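Local coordinates for protein Cd1 (Flavonifractor plautii, PDB 7D39) that acts as an FMN-containing ene-reductase, a flavone reductase that initiates flavone and flavonol breakdown in a gut bacterium, at the flavin mononucleotide site. Coordinates in Å, arbitrary orientation; residue numbers count along the deposited sequence, not the author numbering.

The flavin mononucleotide site. Residues 9-10, 13-15, 88-92, 144-147, 149-150, 178. With FMN (flavin mononucleotide), chain B.
FMN lies across the loops that follow the strands of a flavodoxin-like fold, typical of NADPH-dependent FMN reductases, with its phosphate at the start of helix 14-28. This phosphate loop grips mainly through N-H groups: Ser14 N donates to the phosphate oxygen FMN O3P at 2.7 Å, and the N-H of Met10, a poorly ordered selenomethionine, donates to O2P. The third oxygen, O1P, takes bonds from the backbone N and the side chain of Asn15. With CG anti to the carbonyl carbon (chi1 -76°), the Asn15 carboxamide folds back so that ND2 meets FMN O1P at 2.9 Å, almost exactly in the amide plane. An alanine here would keep the backbone bond but would probably weaken the hold on O1P by losing the in-plane amide donor. The helix N-terminus is likely to ease the phosphate charge.

Along the ribityl chain, the FMN O2' hydroxyl gives its hydrogen to a lone pair of Ile89 O at 2.8 Å, whereas O4' reaches Val144 O from above the carbonyl plane.

The pyrimidine end of the isoalloxazine is closely held, with Ile89 CG2 3.9 Å from FMN C4 and Trp149 CB against the same carbon. Ser147 N points almost straight at FMN O2 (2.6 Å), Gly146 N donates to N1, and Lys92 N to O4. Trp149 O lies 2.8 Å from the imide nitrogen N3 of FMN, placed to accept its N-H. Ser147 OG, in the crowded position between backbone N and carbonyl carbon (chi1 72°), accepts from Trp149 N. Glu91 N donates to the redox-active FMN N5 at 3.1 Å, which may help tune the flavin.

The dimethylbenzene end is looser, met by packing rather than hydrogen bonds: Phe90 covers one face with its CD1-CE1 side over C7 and C8, stacked but tilted by 26°, and Glu91 bends at chi2 to bring OE2 beside C6. Leu178 CD2 approaches the ribityl FMN O3' loosely (4.1 Å), and the protein hides 441 of the 636 Å² of FMN.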
loop_
_atom_site.group_PDB
_atom_site.type_symbol
_atom_site.label_atom_id
_atom_site.label_comp_id
_atom_site.label_asym_id
_atom_site.label_seq_id
_atom_site.Cartn_x
_atom_site.Cartn_y
_atom_site.Cartn_z
ATOM N N GLY A 9 10.963 -3.534 -11.156
ATOM C CA GLY A 9 11.305 -4.481 -12.196
ATOM C C GLY A 9 12.804 -4.697 -12.292
ATOM O O GLY A 9 13.584 -4.243 -11.454
HETATM N N MSE A 10 13.214 -5.401 -13.348
HETATM C CA MSE A 10 14.644 -5.558 -13.615
HETATM C C MSE A 10 15.265 -4.229 -14.067
HETATM O O MSE A 10 14.587 -3.385 -14.654
HETATM C CB MSE A 10 14.901 -6.625 -14.685
HETATM C CG MSE A 10 14.730 -8.090 -14.257
HETATM SE SE MSE A 10 15.809 -8.686 -12.724
HETATM C CE MSE A 10 17.416 -7.587 -12.984
ATOM N N GLY A 13 14.390 -2.501 -17.509
ATOM C CA GLY A 13 13.243 -3.212 -18.029
ATOM C C GLY A 13 12.063 -2.295 -18.273
ATOM O O GLY A 13 12.172 -1.069 -18.279
ATOM N N SER A 14 10.898 -2.921 -18.452
ATOM C CA SER A 14 9.697 -2.173 -18.805
ATOM C C SER A 14 9.179 -1.324 -17.643
ATOM O O SER A 14 8.709 -0.200 -17.850
ATOM C CB SER A 14 8.632 -3.145 -19.303
ATOM O OG SER A 14 9.082 -3.801 -20.496
ATOM N N ASN A 15 9.240 -1.833 -16.415
ATOM C CA ASN A 15 8.804 -1.011 -15.288
ATOM C C ASN A 15 9.675 0.236 -15.132
ATOM O O ASN A 15 9.159 1.317 -14.827
ATOM C CB ASN A 15 8.784 -1.833 -13.999
ATOM C CG ASN A 15 7.585 -2.773 -13.934
ATOM O OD1 ASN A 15 6.511 -2.394 -13.445
ATOM N ND2 ASN A 15 7.749 -3.991 -14.475
ATOM N N PRO A 88 6.316 -4.925 -11.291
ATOM C CA PRO A 88 5.930 -6.133 -12.030
ATOM C C PRO A 88 4.758 -6.818 -11.345
ATOM O O PRO A 88 4.511 -6.636 -10.154
ATOM C CB PRO A 88 7.181 -7.016 -11.967
ATOM C CG PRO A 88 8.270 -6.153 -11.458
ATOM C CD PRO A 88 7.678 -4.999 -10.743
ATOM N N ILE A 89 4.047 -7.628 -12.112
ATOM C CA ILE A 89 3.013 -8.509 -11.588
ATOM C C ILE A 89 3.612 -9.910 -11.466
ATOM O O ILE A 89 4.146 -10.446 -12.444
ATOM C CB ILE A 89 1.774 -8.513 -12.493
ATOM C CG1 ILE A 89 1.217 -7.102 -12.618
ATOM C CG2 ILE A 89 0.734 -9.493 -11.952
ATOM C CD1 ILE A 89 0.026 -6.974 -13.529
ATOM N N PHE A 90 3.551 -10.489 -10.262
ATOM C CA PHE A 90 3.961 -11.865 -9.989
ATOM C C PHE A 90 2.740 -12.607 -9.445
ATOM O O PHE A 90 2.136 -12.157 -8.469
ATOM C CB PHE A 90 5.096 -11.939 -8.945
ATOM C CG PHE A 90 6.466 -11.492 -9.424
ATOM C CD1 PHE A 90 6.704 -11.076 -10.731
ATOM C CD2 PHE A 90 7.538 -11.501 -8.527
ATOM C CE1 PHE A 90 7.987 -10.677 -11.128
ATOM C CE2 PHE A 90 8.809 -11.097 -8.910
ATOM C CZ PHE A 90 9.039 -10.681 -10.224
ATOM N N GLU A 91 2.363 -13.722 -10.072
ATOM C CA GLU A 91 1.195 -14.514 -9.656
ATOM C C GLU A 91 -0.036 -13.640 -9.377
ATOM O O GLU A 91 -0.688 -13.747 -8.335
ATOM C CB GLU A 91 1.529 -15.376 -8.433
ATOM C CG GLU A 91 2.711 -16.309 -8.693
ATOM C CD GLU A 91 4.014 -15.716 -8.224
ATOM O OE1 GLU A 91 4.021 -15.116 -7.132
ATOM O OE2 GLU A 91 5.036 -15.833 -8.932
ATOM N N LYS A 92 -0.337 -12.741 -10.318
ATOM C CA LYS A 92 -1.558 -11.935 -10.281
ATOM C C LYS A 92 -1.551 -11.030 -9.056
ATOM O O LYS A 92 -2.553 -10.946 -8.330
ATOM C CB LYS A 92 -2.737 -12.777 -9.813
ATOM C CG LYS A 92 -3.189 -13.780 -10.845
ATOM C CD LYS A 92 -4.152 -14.761 -10.230
ATOM C CE LYS A 92 -4.451 -15.875 -11.205
ATOM N NZ LYS A 92 -5.217 -16.984 -10.588
ATOM N N VAL A 144 2.592 -3.834 -14.106
ATOM C CA VAL A 144 2.931 -4.242 -15.467
ATOM C C VAL A 144 3.165 -5.742 -15.477
ATOM O O VAL A 144 4.071 -6.237 -14.797
ATOM C CB VAL A 144 4.171 -3.502 -15.994
ATOM C CG1 VAL A 144 4.403 -3.851 -17.456
ATOM C CG2 VAL A 144 4.020 -1.985 -15.795
ATOM N N GLY A 145 2.371 -6.467 -16.268
ATOM C CA GLY A 145 2.443 -7.910 -16.318
ATOM C C GLY A 145 2.739 -8.416 -17.720
ATOM O O GLY A 145 2.618 -7.692 -18.709
ATOM N N GLY A 146 3.120 -9.688 -17.791
ATOM C CA GLY A 146 3.299 -10.331 -19.080
ATOM C C GLY A 146 2.022 -10.847 -19.717
ATOM O O GLY A 146 1.949 -10.980 -20.939
ATOM N N SER A 147 1.000 -11.137 -18.908
ATOM C CA SER A 147 -0.219 -11.777 -19.414
ATOM C C SER A 147 -1.475 -11.062 -18.931
ATOM O O SER A 147 -1.435 -9.866 -18.649
ATOM C CB SER A 147 -0.280 -13.242 -18.982
ATOM O OG SER A 147 -0.559 -13.346 -17.594
ATOM N N TRP A 149 -3.051 -12.424 -16.231
ATOM C CA TRP A 149 -3.131 -12.874 -14.842
ATOM C C TRP A 149 -2.791 -11.683 -13.957
ATOM O O TRP A 149 -1.655 -11.515 -13.506
ATOM C CB TRP A 149 -2.166 -14.029 -14.587
ATOM C CG TRP A 149 -2.466 -15.328 -15.266
ATOM C CD1 TRP A 149 -3.162 -15.525 -16.438
ATOM C CD2 TRP A 149 -2.090 -16.629 -14.805
ATOM N NE1 TRP A 149 -3.230 -16.863 -16.725
ATOM C CE2 TRP A 149 -2.590 -17.561 -15.733
ATOM C CE3 TRP A 149 -1.400 -17.096 -13.683
ATOM C CZ2 TRP A 149 -2.392 -18.937 -15.584
ATOM C CZ3 TRP A 149 -1.208 -18.461 -13.541
ATOM C CH2 TRP A 149 -1.704 -19.359 -14.483
ATOM N N VAL A 150 -3.794 -10.842 -13.705
ATOM C CA VAL A 150 -3.542 -9.517 -13.142
ATOM C C VAL A 150 -4.607 -9.066 -12.133
ATOM O O VAL A 150 -4.780 -7.868 -11.895
ATOM C CB VAL A 150 -3.422 -8.497 -14.286
ATOM C CG1 VAL A 150 -2.353 -8.948 -15.305
ATOM C CG2 VAL A 150 -4.759 -8.344 -14.971
ATOM N N LEU A 178 4.772 -7.274 -22.007
ATOM C CA LEU A 178 6.185 -7.569 -22.211
ATOM C C LEU A 178 6.790 -6.642 -23.253
ATOM O O LEU A 178 7.953 -6.240 -23.133
ATOM C CB LEU A 178 6.385 -9.023 -22.637
ATOM C CG LEU A 178 6.320 -10.161 -21.624
ATOM C CD1 LEU A 178 6.880 -11.420 -22.263
ATOM C CD2 LEU A 178 7.083 -9.825 -20.374
HETATM N N1 FMN B . 2.829 -11.568 -15.524
HETATM C C2 FMN B . 1.506 -11.524 -15.461
HETATM O O2 FMN B . 1.039 -10.801 -16.344
HETATM N N3 FMN B . 0.799 -12.221 -14.530
HETATM C C4 FMN B . 1.473 -12.957 -13.617
HETATM O O4 FMN B . 0.980 -13.630 -12.730
HETATM C C4A FMN B . 2.941 -13.017 -13.682
HETATM N N5 FMN B . 3.663 -13.718 -12.842
HETATM C C5A FMN B . 4.995 -13.755 -12.856
HETATM C C6 FMN B . 5.732 -14.496 -11.950
HETATM C C7 FMN B . 7.120 -14.522 -11.988
HETATM C C7M FMN B . 7.908 -15.345 -11.003
HETATM C C8 FMN B . 7.827 -13.757 -13.045
HETATM C C8M FMN B . 9.328 -13.793 -13.116
HETATM C C9 FMN B . 7.079 -13.028 -13.954
HETATM C C9A FMN B . 5.701 -12.993 -13.890
HETATM N N10 FMN B . 4.955 -12.270 -14.828
HETATM C C10 FMN B . 3.586 -12.256 -14.708
HETATM C "C1'" FMN B . 5.668 -11.486 -15.829
HETATM C "C2'" FMN B . 6.179 -10.166 -15.234
HETATM O "O2'" FMN B . 5.137 -9.309 -14.811
HETATM C "C3'" FMN B . 7.145 -9.459 -16.230
HETATM O "O3'" FMN B . 8.285 -10.237 -16.471
HETATM C "C4'" FMN B . 7.521 -8.027 -15.774
HETATM O "O4'" FMN B . 6.455 -7.111 -15.942
HETATM C "C5'" FMN B . 8.777 -7.558 -16.490
HETATM O "O5'" FMN B . 9.150 -6.270 -16.137
HETATM P P FMN B . 10.504 -5.599 -16.151
HETATM O O1P FMN B . 10.386 -4.351 -15.558
HETATM O O2P FMN B . 11.358 -6.416 -15.391
HETATM O O3P FMN B . 10.749 -5.478 -17.553
HETATM O O HOH W 1 9.229 -6.298 -19.797
HETATM O O HOH W 2 12.081 -2.449 -14.926
#